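Local coordinates for protein peptidase S15/CocE/NonD (Thaumarchaeota archaeon SCGC AB-539-E09, PDB 4PF1) that probably acts as a serine aminopeptidase of the S15 family, cleaving residues from the amino ends of peptides with an alpha/beta-hydrolase catalytic domain, at residues 402-407 with 620-625; 482-487 with 560-565; 588-593 with 602-607. All coordinates share one frame; numbering follows the deposited sequence.

Contact 1 (402-407 with 620-625); sequences HYCDLY and IEIHII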
ATOM      1  N   HIS A 402       0.514  37.348 -25.442  1.00 53.84           N
ATOM      2  CA  HIS A 402       1.495  38.392 -25.104  1.00 53.55           C
ATOM      3  C   HIS A 402       2.719  37.794 -24.383  1.00 54.78           C
ATOM      4  O   HIS A 402       2.581  37.128 -23.355  1.00 53.68           O
ATOM      5  CB  HIS A 402       0.874  39.549 -24.283  1.00 55.15           C
ATOM      6  CG  HIS A 402       0.049  39.124 -23.104  1.00 58.57           C
ATOM      7  ND1 HIS A 402       0.483  39.343 -21.807  1.00 60.21           N
ATOM      8  CD2 HIS A 402      -1.188  38.575 -23.064  1.00 60.44           C
ATOM      9  CE1 HIS A 402      -0.487  38.897 -21.025  1.00 59.52           C
ATOM     10  NE2 HIS A 402      -1.508  38.415 -21.736  1.00 59.97           N
ATOM     11  N   TYR A 403       3.915  38.039 -24.947  1.00 49.87           N
ATOM     12  CA  TYR A 403       5.207  37.545 -24.463  1.00 48.44           C
ATOM     13  C   TYR A 403       5.846  38.598 -23.523  1.00 49.43           C
ATOM     14  O   TYR A 403       6.157  39.707 -23.965  1.00 49.79           O
ATOM     15  CB  TYR A 403       6.093  37.209 -25.689  1.00 49.99           C
ATOM     16  CG  TYR A 403       7.588  37.205 -25.468  1.00 52.23           C
ATOM     17  CD1 TYR A 403       8.210  36.153 -24.802  1.00 53.71           C
ATOM     18  CD2 TYR A 403       8.400  38.172 -26.057  1.00 53.68           C
ATOM     19  CE1 TYR A 403       9.595  36.111 -24.650  1.00 54.74           C
ATOM     20  CE2 TYR A 403       9.786  38.137 -25.916  1.00 54.57           C
ATOM     21  CZ  TYR A 403      10.381  37.108 -25.207  1.00 61.56           C
ATOM     22  OH  TYR A 403      11.745  37.075 -25.067  1.00 62.33           O
ATOM     23  N   CYS A 404       5.976  38.267 -22.213  1.00 42.92           N
ATOM     24  CA  CYS A 404       6.474  39.214 -21.205  1.00 41.84           C
ATOM     25  C   CYS A 404       7.599  38.628 -20.313  1.00 39.92           C
ATOM     26  O   CYS A 404       7.948  37.452 -20.433  1.00 38.69           O
ATOM     27  CB  CYS A 404       5.319  39.741 -20.357  1.00 42.94           C
ATOM     28  SG  CYS A 404       4.617  38.521 -19.218  1.00 46.56           S
ATOM     29  N   ASP A 405       8.148  39.472 -19.410  1.00 32.83           N
ATOM     30  CA  ASP A 405       9.243  39.117 -18.510  1.00 30.66           C
ATOM     31  C   ASP A 405       8.790  38.974 -17.061  1.00 29.71           C
ATOM     32  O   ASP A 405       8.080  39.831 -16.535  1.00 29.04           O
ATOM     33  CB  ASP A 405      10.368  40.166 -18.592  1.00 33.13           C
ATOM     34  CG  ASP A 405      11.304  40.031 -19.781  1.00 44.42           C
ATOM     35  OD1 ASP A 405      11.002  39.223 -20.688  1.00 44.53           O
ATOM     36  OD2 ASP A 405      12.332  40.738 -19.808  1.00 52.01           O
ATOM     37  N   LEU A 406       9.261  37.907 -16.405  1.00 23.39           N
ATOM     38  CA  LEU A 406       9.014  37.609 -14.999  1.00 21.61           C
ATOM     39  C   LEU A 406      10.324  37.826 -14.230  1.00 21.46           C
ATOM     40  O   LEU A 406      11.167  36.929 -14.171  1.00 19.61           O
ATOM     41  CB  LEU A 406       8.501  36.158 -14.866  1.00 21.35           C
ATOM     42  CG  LEU A 406       7.699  35.796 -13.614  1.00 26.39           C
ATOM     43  CD1 LEU A 406       6.595  36.832 -13.313  1.00 26.98           C
ATOM     44  CD2 LEU A 406       7.082  34.418 -13.762  1.00 28.22           C
ATOM     45  N   TYR A 407      10.513  39.049 -13.698  1.00 16.78           N
ATOM     46  CA  TYR A 407      11.749  39.483 -13.029  1.00 15.61           C
ATOM     47  C   TYR A 407      11.931  38.928 -11.622  1.00 18.51           C
ATOM     48  O   TYR A 407      10.986  38.923 -10.833  1.00 18.28           O
ATOM     49  CB  TYR A 407      11.804  41.021 -12.953  1.00 16.75           C
ATOM     50  CG  TYR A 407      11.835  41.702 -14.301  1.00 18.62           C
ATOM     51  CD1 TYR A 407      13.025  41.835 -15.009  1.00 20.50           C
ATOM     52  CD2 TYR A 407      10.680  42.246 -14.856  1.00 19.27           C
ATOM     53  CE1 TYR A 407      13.061  42.466 -16.249  1.00 21.32           C
ATOM     54  CE2 TYR A 407      10.704  42.877 -16.098  1.00 20.39           C
ATOM     55  CZ  TYR A 407      11.900  42.991 -16.789  1.00 27.28           C
ATOM     56  OH  TYR A 407      11.936  43.618 -18.012  1.00 27.32           O
ATOM     57  N   ILE A 620      12.534  35.522 -16.312  1.00 14.36           N
ATOM     58  CA  ILE A 620      12.045  34.417 -17.126  1.00 14.08           C
ATOM     59  C   ILE A 620      11.186  35.030 -18.219  1.00 19.14           C
ATOM     60  O   ILE A 620      10.249  35.778 -17.920  1.00 18.31           O
ATOM     61  CB  ILE A 620      11.265  33.353 -16.297  1.00 16.72           C
ATOM     62  CG1 ILE A 620      12.092  32.807 -15.100  1.00 16.70           C
ATOM     63  CG2 ILE A 620      10.726  32.220 -17.198  1.00 17.35           C
ATOM     64  CD1 ILE A 620      13.438  32.152 -15.433  1.00 22.77           C
ATOM     65  N   GLU A 621      11.538  34.772 -19.478  1.00 17.26           N
ATOM     66  CA  GLU A 621      10.779  35.270 -20.620  1.00 18.26           C
ATOM     67  C   GLU A 621       9.702  34.249 -20.937  1.00 24.22           C
ATOM     68  O   GLU A 621      10.010  33.167 -21.441  1.00 23.49           O
ATOM     69  CB  GLU A 621      11.700  35.524 -21.825  1.00 19.87           C
ATOM     70  CG  GLU A 621      12.813  36.527 -21.554  1.00 28.03           C
ATOM     71  CD  GLU A 621      13.846  36.685 -22.657  1.00 45.13           C
ATOM     72  OE1 GLU A 621      13.740  35.984 -23.690  1.00 27.41           O
ATOM     73  OE2 GLU A 621      14.761  37.523 -22.489  1.00 42.82           O
ATOM     74  N   ILE A 622       8.454  34.541 -20.533  1.00 22.68           N
ATOM     75  CA  ILE A 622       7.320  33.628 -20.713  1.00 23.14           C
ATOM     76  C   ILE A 622       6.255  34.230 -21.630  1.00 28.77           C
ATOM     77  O   ILE A 622       6.088  35.452 -21.686  1.00 28.59           O
ATOM     78  CB  ILE A 622       6.699  33.185 -19.361  1.00 26.07           C
ATOM     79  CG1 ILE A 622       6.833  34.266 -18.272  1.00 26.89           C
ATOM     80  CG2 ILE A 622       7.279  31.859 -18.899  1.00 26.66           C
ATOM     81  CD1 ILE A 622       5.611  35.051 -18.049  1.00 33.26           C
ATOM     82  N   HIS A 623       5.520  33.357 -22.325  1.00 26.19           N
ATOM     83  CA  HIS A 623       4.471  33.746 -23.253  1.00 26.96           C
ATOM     84  C   HIS A 623       3.089  33.489 -22.621  1.00 29.84           C
ATOM     85  O   HIS A 623       2.635  32.343 -22.558  1.00 29.39           O
ATOM     86  CB  HIS A 623       4.655  32.984 -24.578  1.00 28.28           C
ATOM     87  CG  HIS A 623       3.660  33.329 -25.634  1.00 32.74           C
ATOM     88  ND1 HIS A 623       3.737  34.517 -26.336  1.00 35.35           N
ATOM     89  CD2 HIS A 623       2.622  32.603 -26.111  1.00 34.86           C
ATOM     90  CE1 HIS A 623       2.734  34.489 -27.196  1.00 35.25           C
ATOM     91  NE2 HIS A 623       2.038  33.353 -27.101  1.00 35.23           N
ATOM     92  N   ILE A 624       2.455  34.561 -22.099  1.00 25.56           N
ATOM     93  CA  ILE A 624       1.137  34.491 -21.454  1.00 24.95           C
ATOM     94  C   ILE A 624       0.046  34.649 -22.514  1.00 28.97           C
ATOM     95  O   ILE A 624       0.121  35.548 -23.351  1.00 27.90           O
ATOM     96  CB  ILE A 624       0.994  35.539 -20.297  1.00 28.17           C
ATOM     97  CG1 ILE A 624       1.997  35.245 -19.159  1.00 28.19           C
ATOM     98  CG2 ILE A 624      -0.451  35.602 -19.756  1.00 29.15           C
ATOM     99  CD1 ILE A 624       2.036  36.299 -18.015  1.00 36.11           C
ATOM    100  N   ILE A 625      -0.956  33.764 -22.483  1.00 26.94           N
ATOM    101  CA  ILE A 625      -2.068  33.794 -23.431  1.00 27.88           C
ATOM    102  C   ILE A 625      -3.380  34.118 -22.696  1.00 33.35           C
ATOM    103  O   ILE A 625      -3.546  33.747 -21.534  1.00 32.47           O
ATOM    104  CB  ILE A 625      -2.158  32.474 -24.260  1.00 30.75           C
ATOM    105  CG1 ILE A 625      -2.274  31.221 -23.354  1.00 30.48           C
ATOM    106  CG2 ILE A 625      -0.964  32.362 -25.225  1.00 31.69           C
ATOM    107  CD1 ILE A 625      -2.575  29.895 -24.103  1.00 36.42           C
TER

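Contact 2 (482-487 with 560-565); sequences LRVAGQ and PQVSHT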
ATOM      1  N   LEU A 482      -3.574  32.385 -14.458  1.00 21.16           N
ATOM      2  CA  LEU A 482      -2.519  32.851 -15.360  1.00 20.14           C
ATOM      3  C   LEU A 482      -2.140  31.716 -16.316  1.00 22.26           C
ATOM      4  O   LEU A 482      -1.670  30.668 -15.874  1.00 21.50           O
ATOM      5  CB  LEU A 482      -1.297  33.335 -14.556  1.00 19.99           C
ATOM      6  CG  LEU A 482      -0.308  34.226 -15.300  1.00 24.49           C
ATOM      7  CD1 LEU A 482       0.134  35.379 -14.434  1.00 25.07           C
ATOM      8  CD2 LEU A 482       0.900  33.435 -15.760  1.00 26.79           C
ATOM      9  N   ARG A 483      -2.385  31.915 -17.615  1.00 18.06           N
ATOM     10  CA  ARG A 483      -2.131  30.911 -18.649  1.00 17.11           C
ATOM     11  C   ARG A 483      -0.796  31.146 -19.338  1.00 20.85           C
ATOM     12  O   ARG A 483      -0.540  32.254 -19.806  1.00 20.20           O
ATOM     13  CB  ARG A 483      -3.256  30.920 -19.706  1.00 15.31           C
ATOM     14  CG  ARG A 483      -4.653  30.602 -19.172  1.00 19.30           C
ATOM     15  CD  ARG A 483      -5.648  30.456 -20.310  1.00 18.80           C
ATOM     16  NE  ARG A 483      -5.386  29.257 -21.113  1.00 20.60           N
ATOM     17  CZ  ARG A 483      -5.646  29.153 -22.412  1.00 33.83           C
ATOM     18  NH1 ARG A 483      -6.164  30.179 -23.075  1.00 26.67           N
ATOM     19  NH2 ARG A 483      -5.372  28.032 -23.063  1.00 23.00           N
ATOM     20  N   VAL A 484       0.038  30.096 -19.436  1.00 17.28           N
ATOM     21  CA  VAL A 484       1.336  30.159 -20.126  1.00 17.06           C
ATOM     22  C   VAL A 484       1.404  29.073 -21.214  1.00 19.79           C
ATOM     23  O   VAL A 484       0.858  27.984 -21.036  1.00 18.17           O
ATOM     24  CB  VAL A 484       2.561  30.076 -19.169  1.00 20.72           C
ATOM     25  CG1 VAL A 484       2.724  31.361 -18.359  1.00 20.64           C
ATOM     26  CG2 VAL A 484       2.487  28.846 -18.258  1.00 20.19           C
ATOM     27  N   ALA A 485       2.046  29.391 -22.345  1.00 17.10           N
ATOM     28  CA  ALA A 485       2.221  28.461 -23.460  1.00 17.50           C
ATOM     29  C   ALA A 485       3.539  28.729 -24.184  1.00 23.20           C
ATOM     30  O   ALA A 485       3.990  29.870 -24.250  1.00 24.22           O
ATOM     31  CB  ALA A 485       1.055  28.569 -24.431  1.00 18.52           C
ATOM     32  N   GLY A 486       4.147  27.675 -24.702  1.00 19.41           N
ATOM     33  CA  GLY A 486       5.401  27.774 -25.433  1.00 19.15           C
ATOM     34  C   GLY A 486       6.625  27.446 -24.611  1.00 21.52           C
ATOM     35  O   GLY A 486       6.547  26.706 -23.625  1.00 20.86           O
ATOM     36  N   GLN A 487       7.771  27.980 -25.030  1.00 16.98           N
ATOM     37  CA  GLN A 487       9.036  27.723 -24.369  1.00 16.21           C
ATOM     38  C   GLN A 487       9.476  28.927 -23.524  1.00 18.98           C
ATOM     39  O   GLN A 487       9.765  29.989 -24.077  1.00 18.47           O
ATOM     40  CB  GLN A 487      10.121  27.346 -25.404  1.00 17.48           C
ATOM     41  CG  GLN A 487      11.548  27.336 -24.849  1.00 26.91           C
ATOM     42  CD  GLN A 487      12.488  26.541 -25.708  1.00 38.78           C
ATOM     43  OE1 GLN A 487      12.883  26.965 -26.799  1.00 33.73           O
ATOM     44  NE2 GLN A 487      12.894  25.381 -25.217  1.00 28.15           N
ATOM     45  N   PRO A 560      12.240  23.679 -20.826  1.00 11.53           N
ATOM     46  CA  PRO A 560      11.232  22.790 -21.446  1.00 10.95           C
ATOM     47  C   PRO A 560       9.871  23.460 -21.644  1.00 13.04           C
ATOM     48  O   PRO A 560       9.505  24.359 -20.893  1.00 12.36           O
ATOM     49  CB  PRO A 560      11.134  21.630 -20.457  1.00 12.21           C
ATOM     50  CG  PRO A 560      12.463  21.583 -19.805  1.00 16.70           C
ATOM     51  CD  PRO A 560      12.908  23.013 -19.684  1.00 12.69           C
ATOM     52  N   GLN A 561       9.128  23.012 -22.659  1.00  8.73           N
ATOM     53  CA  GLN A 561       7.821  23.561 -23.033  1.00  8.70           C
ATOM     54  C   GLN A 561       6.834  23.572 -21.878  1.00 13.22           C
ATOM     55  O   GLN A 561       6.894  22.713 -20.989  1.00 11.53           O
ATOM     56  CB  GLN A 561       7.204  22.780 -24.212  1.00  9.44           C
ATOM     57  CG  GLN A 561       8.113  22.636 -25.430  1.00 16.63           C
ATOM     58  CD  GLN A 561       8.620  23.947 -25.988  1.00 28.23           C
ATOM     59  OE1 GLN A 561       7.865  24.903 -26.202  1.00 17.94           O
ATOM     60  NE2 GLN A 561       9.911  23.998 -26.284  1.00 22.93           N
ATOM     61  N   VAL A 562       5.930  24.568 -21.893  1.00 11.40           N
ATOM     62  CA  VAL A 562       4.851  24.712 -20.920  1.00 11.64           C
ATOM     63  C   VAL A 562       3.515  24.935 -21.642  1.00 15.96           C
ATOM     64  O   VAL A 562       3.467  25.537 -22.712  1.00 15.60           O
ATOM     65  CB  VAL A 562       5.100  25.820 -19.854  1.00 16.14           C
ATOM     66  CG1 VAL A 562       6.186  25.408 -18.868  1.00 15.67           C
ATOM     67  CG2 VAL A 562       5.417  27.175 -20.498  1.00 16.47           C
ATOM     68  N   SER A 563       2.449  24.423 -21.042  1.00 12.18           N
ATOM     69  CA  SER A 563       1.054  24.567 -21.445  1.00 12.15           C
ATOM     70  C   SER A 563       0.299  24.400 -20.167  1.00 16.51           C
ATOM     71  O   SER A 563       0.007  23.276 -19.756  1.00 16.41           O
ATOM     72  CB  SER A 563       0.672  23.524 -22.496  1.00 14.39           C
ATOM     73  OG  SER A 563      -0.587  23.831 -23.070  1.00 18.11           O
ATOM     74  N   HIS A 564       0.192  25.496 -19.413  1.00 12.94           N
ATOM     75  CA  HIS A 564      -0.290  25.422 -18.050  1.00 12.40           C
ATOM     76  C   HIS A 564      -1.116  26.624 -17.635  1.00 16.90           C
ATOM     77  O   HIS A 564      -0.883  27.745 -18.098  1.00 16.91           O
ATOM     78  CB  HIS A 564       0.939  25.308 -17.124  1.00 12.39           C
ATOM     79  CG  HIS A 564       0.629  25.068 -15.681  1.00 15.05           C
ATOM     80  ND1 HIS A 564       0.156  23.846 -15.242  1.00 16.17           N
ATOM     81  CD2 HIS A 564       0.809  25.878 -14.614  1.00 16.06           C
ATOM     82  CE1 HIS A 564       0.027  23.965 -13.931  1.00 15.27           C
ATOM     83  NE2 HIS A 564       0.419  25.166 -13.507  1.00 15.55           N
ATOM     84  N   THR A 565      -2.046  26.389 -16.708  1.00 13.58           N
ATOM     85  CA  THR A 565      -2.798  27.443 -16.064  1.00 13.87           C
ATOM     86  C   THR A 565      -2.409  27.463 -14.591  1.00 17.02           C
ATOM     87  O   THR A 565      -2.637  26.485 -13.880  1.00 16.00           O
ATOM     88  CB  THR A 565      -4.319  27.275 -16.270  1.00 22.82           C
ATOM     89  OG1 THR A 565      -4.626  27.503 -17.641  1.00 24.34           O
ATOM     90  CG2 THR A 565      -5.135  28.241 -15.413  1.00 19.85           C
TER

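Contact 3 (588-593 with 602-607); sequences PQTFVP and SYRKAT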
ATOM      1  N   PRO A 588      33.432  21.448 -11.703  1.00 15.73           N
ATOM      2  CA  PRO A 588      34.499  21.690 -10.707  1.00 15.87           C
ATOM      3  C   PRO A 588      34.498  23.115 -10.149  1.00 19.76           C
ATOM      4  O   PRO A 588      34.983  23.338  -9.041  1.00 19.91           O
ATOM      5  CB  PRO A 588      35.790  21.402 -11.488  1.00 17.99           C
ATOM      6  CG  PRO A 588      35.358  20.605 -12.679  1.00 22.10           C
ATOM      7  CD  PRO A 588      33.995  21.096 -13.021  1.00 17.32           C
ATOM      8  N   GLN A 589      33.923  24.069 -10.914  1.00 16.10           N
ATOM      9  CA  GLN A 589      33.810  25.500 -10.595  1.00 15.63           C
ATOM     10  C   GLN A 589      35.174  26.217 -10.766  1.00 19.79           C
ATOM     11  O   GLN A 589      35.311  27.399 -10.454  1.00 19.37           O
ATOM     12  CB  GLN A 589      33.136  25.762  -9.229  1.00 16.14           C
ATOM     13  CG  GLN A 589      31.713  25.189  -9.206  1.00 14.78           C
ATOM     14  CD  GLN A 589      30.872  25.497  -7.998  1.00 21.30           C
ATOM     15  OE1 GLN A 589      29.646  25.409  -8.058  1.00 18.37           O
ATOM     16  NE2 GLN A 589      31.490  25.779  -6.858  1.00 11.22           N
ATOM     17  N   THR A 590      36.148  25.494 -11.344  1.00 16.43           N
ATOM     18  CA  THR A 590      37.428  25.992 -11.850  1.00 16.55           C
ATOM     19  C   THR A 590      37.530  25.418 -13.251  1.00 20.26           C
ATOM     20  O   THR A 590      37.088  24.283 -13.461  1.00 19.31           O
ATOM     21  CB  THR A 590      38.642  25.648 -10.948  1.00 25.58           C
ATOM     22  OG1 THR A 590      38.919  24.251 -10.997  1.00 25.19           O
ATOM     23  CG2 THR A 590      38.486  26.132  -9.512  1.00 24.59           C
ATOM     24  N   PHE A 591      38.029  26.194 -14.225  1.00 17.36           N
ATOM     25  CA  PHE A 591      38.095  25.720 -15.608  1.00 17.18           C
ATOM     26  C   PHE A 591      39.144  24.618 -15.806  1.00 21.96           C
ATOM     27  O   PHE A 591      40.319  24.803 -15.475  1.00 22.15           O
ATOM     28  CB  PHE A 591      38.345  26.874 -16.593  1.00 19.19           C
ATOM     29  CG  PHE A 591      38.257  26.458 -18.046  1.00 20.56           C
ATOM     30  CD1 PHE A 591      37.023  26.296 -18.667  1.00 23.21           C
ATOM     31  CD2 PHE A 591      39.406  26.204 -18.786  1.00 23.23           C
ATOM     32  CE1 PHE A 591      36.940  25.903 -20.006  1.00 24.19           C
ATOM     33  CE2 PHE A 591      39.323  25.803 -20.123  1.00 26.26           C
ATOM     34  CZ  PHE A 591      38.091  25.657 -20.725  1.00 23.73           C
ATOM     35  N   VAL A 592      38.698  23.482 -16.376  1.00 18.11           N
ATOM     36  CA  VAL A 592      39.530  22.327 -16.741  1.00 18.40           C
ATOM     37  C   VAL A 592      39.289  22.012 -18.241  1.00 22.18           C
ATOM     38  O   VAL A 592      38.211  22.335 -18.745  1.00 21.28           O
ATOM     39  CB  VAL A 592      39.290  21.076 -15.835  1.00 21.84           C
ATOM     40  CG1 VAL A 592      39.710  21.343 -14.396  1.00 21.50           C
ATOM     41  CG2 VAL A 592      37.843  20.584 -15.905  1.00 21.04           C
ATOM     42  N   PRO A 593      40.256  21.408 -18.981  1.00 19.45           N
ATOM     43  CA  PRO A 593      40.007  21.128 -20.410  1.00 19.53           C
ATOM     44  C   PRO A 593      38.832  20.163 -20.635  1.00 22.53           C
ATOM     45  O   PRO A 593      38.050  20.358 -21.570  1.00 22.02           O
ATOM     46  CB  PRO A 593      41.333  20.520 -20.891  1.00 21.84           C
ATOM     47  CG  PRO A 593      42.345  20.955 -19.887  1.00 26.40           C
ATOM     48  CD  PRO A 593      41.615  20.985 -18.586  1.00 21.46           C
ATOM     49  N   SER A 602      40.661  20.460  -8.555  1.00 16.76           N
ATOM     50  CA  SER A 602      39.906  21.423  -9.356  1.00 15.75           C
ATOM     51  C   SER A 602      38.505  21.731  -8.773  1.00 18.46           C
ATOM     52  O   SER A 602      37.909  22.742  -9.144  1.00 17.73           O
ATOM     53  CB  SER A 602      39.771  20.925 -10.794  1.00 17.75           C
ATOM     54  OG  SER A 602      38.895  19.815 -10.897  1.00 20.47           O
ATOM     55  N   TYR A 603      37.988  20.867  -7.873  1.00 14.47           N
ATOM     56  CA  TYR A 603      36.657  21.028  -7.275  1.00 13.54           C
ATOM     57  C   TYR A 603      36.725  21.980  -6.071  1.00 18.43           C
ATOM     58  O   TYR A 603      37.134  21.580  -4.974  1.00 18.49           O
ATOM     59  CB  TYR A 603      36.061  19.653  -6.888  1.00 13.52           C
ATOM     60  CG  TYR A 603      35.790  18.760  -8.084  1.00 13.63           C
ATOM     61  CD1 TYR A 603      36.799  17.977  -8.640  1.00 15.43           C
ATOM     62  CD2 TYR A 603      34.526  18.702  -8.664  1.00 13.29           C
ATOM     63  CE1 TYR A 603      36.565  17.178  -9.758  1.00 14.23           C
ATOM     64  CE2 TYR A 603      34.278  17.906  -9.784  1.00 13.51           C
ATOM     65  CZ  TYR A 603      35.303  17.144 -10.327  1.00 18.51           C
ATOM     66  OH  TYR A 603      35.068  16.344 -11.421  1.00 14.96           O
ATOM     67  N   ARG A 604      36.360  23.260  -6.293  1.00 14.80           N
ATOM     68  CA  ARG A 604      36.431  24.285  -5.246  1.00 14.78           C
ATOM     69  C   ARG A 604      35.116  25.035  -5.063  1.00 18.44           C
ATOM     70  O   ARG A 604      34.368  25.225  -6.026  1.00 17.55           O
ATOM     71  CB  ARG A 604      37.541  25.310  -5.547  1.00 14.41           C
ATOM     72  CG  ARG A 604      38.932  24.729  -5.827  1.00 24.96           C
ATOM     73  CD  ARG A 604      40.036  25.780  -5.719  1.00 38.41           C
ATOM     74  NE  ARG A 604      39.714  27.023  -6.431  1.00 50.63           N
ATOM     75  CZ  ARG A 604      39.478  28.190  -5.833  1.00 65.84           C
ATOM     76  NH1 ARG A 604      39.539  28.291  -4.510  1.00 54.69           N
ATOM     77  NH2 ARG A 604      39.180  29.264  -6.555  1.00 49.81           N
ATOM     78  N   LYS A 605      34.880  25.529  -3.824  1.00 15.39           N
ATOM     79  CA  LYS A 605      33.717  26.348  -3.463  1.00 14.81           C
ATOM     80  C   LYS A 605      33.731  27.644  -4.250  1.00 18.04           C
ATOM     81  O   LYS A 605      34.804  28.186  -4.526  1.00 17.81           O
ATOM     82  CB  LYS A 605      33.724  26.675  -1.958  1.00 17.46           C
ATOM     83  CG  LYS A 605      33.439  25.501  -1.043  1.00 28.65           C
ATOM     84  CD  LYS A 605      33.418  25.951   0.408  1.00 35.54           C
ATOM     85  CE  LYS A 605      33.461  24.789   1.366  1.00 41.41           C
ATOM     86  NZ  LYS A 605      33.318  25.236   2.774  1.00 49.90           N
ATOM     87  N   ALA A 606      32.549  28.146  -4.610  1.00 13.45           N
ATOM     88  CA  ALA A 606      32.434  29.401  -5.344  1.00 13.17           C
ATOM     89  C   ALA A 606      31.265  30.219  -4.829  1.00 16.01           C
ATOM     90  O   ALA A 606      30.234  29.658  -4.445  1.00 14.16           O
ATOM     91  CB  ALA A 606      32.274  29.134  -6.831  1.00 13.59           C
ATOM     92  N   THR A 607      31.437  31.547  -4.808  1.00 13.24           N
ATOM     93  CA  THR A 607      30.415  32.504  -4.398  1.00 13.08           C
ATOM     94  C   THR A 607      29.611  32.877  -5.635  1.00 17.44           C
ATOM     95  O   THR A 607      30.171  33.406  -6.593  1.00 17.83           O
ATOM     96  CB  THR A 607      31.074  33.711  -3.709  1.00 16.65           C
ATOM     97  OG1 THR A 607      31.819  33.241  -2.589  1.00 15.36           O
ATOM     98  CG2 THR A 607      30.065  34.747  -3.250  1.00 13.15           C
TER
HETATM   99  O   HOH W   1      35.768  28.072  -7.661  1.00 29.79           O

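Contact 1 (402-407 with 620-625)
Tyr403 has CG anti to its backbone N (chi1 157°) and Glu621 has CG beside its own (chi1 -59°), and from these starts the two side chains cross on one face of an antiparallel strand pair. Tyr403 OH donates to Glu621 OE1 at 2.7 Å, reaching it from above the carboxylate plane, with ring and carboxylate planes 87° apart. Tyr403 CE1 also rests 3.6 Å from Glu621 CB. Asp405 lies alongside Glu621, pointing the same way; the like charges are bridged by Arg491, whose NH1 pairs with both carboxylates and would probably offset their repulsion.

The other face is apolar at its middle. Cys404 SG touches Ile624 CD1 at 3.6 Å and Ile622 CD1 at 3.8 Å. At the outer end the His402 imidazole folds over Ile624, whose CB sits 4.1 Å from the ring centroid in a CH-pi contact, while CG2 comes within 3.5 Å of His402 CE1. Leu406 CB meets Ile620 CB at 4.2 Å. Six backbone hydrogen bonds join the hydrogen-bonded pairs His402-Ile624, Cys404-Ile622 and Leu406-Ile620. This twisted antiparallel ladder, one face polar and the other largely apolar, is a piece of the beta-sheet framework of the C-terminal non-catalytic domain of S15 peptidases.

Contact 2 (482-487 with 560-565)
Val484 and Val562 meet through their CG2 methyls at 4.0 Å in the middle of a short antiparallel ladder. The tight packing there is of methyl on carbonyl: Val562 CG2 presses on Gly486 O at 3.4 Å and Val484 CG2 on His564 O at 3.5 Å. Val484 CG2 also lies 4.0 Å from His564 CB, the two side chains running side by side. Val484 and His564 exchange two nearly straight backbone bonds (173° at the Val484 N-H). At the next hydrogen-bonded pair, two residues on, Val562 N bonds well to Gly486 O, whereas the return bond from Gly486 N is weak.

The looser part is at Gln487, which is exposed. The Gln561 chain bends at chi2 (-56°), which turns CD back toward Gln487; OE1 is 3.4 Å from Gln487 CB, and the amide planes are turned 45° apart. The two amides do not bond to each other; Gln561 OE1 accepts from Trp391 NE1, and Gln487 NE2 bonds to Leu559 O.

On the face of Arg483 and Thr565, Thr565 OG1 lies 3.5 Å from Arg483 CG, and Glu379 OE2 serves both residues, as salt-bridge partner of Arg483 NE and hydrogen-bond partner of the hydroxyl. Strand 606-625 bonds to the backbones of Arg483 and Ala485 along one edge, the Thr380 backbone bonds to Ser563 and Thr565 at the other, and Leu528 of strand 525-534 packs against Val562 and His564.

Contact 3 (588-593 with 602-607)
Pro588 crosses Tyr603 obliquely, its CB over the centre of the ring, 4.2 Å from the centroid. Next along, Pro588 O accepts the backbone N-H of Arg604 at 3.1 Å. Thr590 makes the shortest polar link: OG1, held between its backbone N and carbonyl carbon (chi1 70°), donates to Ser602 O at 2.6 Å, in the carbonyl plane and on a lone pair. Its methyl CG2 meets the edge of the Arg604 guanidinium, 3.4 Å from NE. Val592 CG1 closes on Ser602 CB at 3.6 Å.

Gln589 reaches across with an extended chain. Its NE2 donates to Arg604 O at 3.0 Å, also on an in-plane lone pair, and touches Ala606 CB at 3.4 Å. An alanine here would probably leave Arg604 O without its amide donor and open a gap beside the Ala606 methyl. A water gives a further link between the segments, donating to Gln589 O at 2.9 Å and, over a longer distance, to Lys605 O.

The second shell fixes these groups. Ser430 OG bonds to Gln589 OE1, so both ends of the amide are held and its rotation is set, while Asn587 OD1 accepts from Gln589 N. Ser602 OG bonds to Pro599 O, and Arg586 makes a cation-pi contact with the Tyr603 ring.

Apart from the proline-tyrosine CH-pi contact, the grip is largely one of side-chain and backbone donors on main-chain carbonyls, which implies that the loop is held to the approach to strand 606-625 by individual hydrogen bonds, not by a regular beta ladder.

Overall arrangement
Strand 606-625 links contacts 1 and 3: contact 3 holds the approach to its first residues and contact 1 pairs its last ones, with centres about 33 Å apart. Contacts 1 and 2 adjoin, their centres about 10 Å apart. There Ala485 N lies 3.0 Å from His623 O and Ile625 N lies 3.1 Å from Arg483 O, both probable hydrogen bonds, so 620-625 stands between 402-407 and 482-487. Contact 3 is remote from contact 2 as well, the nearest atoms being about 21 Å apart. All three belong to the C-terminal part rather than the hydrolase core with its likely Ser161-His328-Asp295 triad; a bound glycerol, probably from the crystallisation liquor, lies about 5 Å from the His564 side chain.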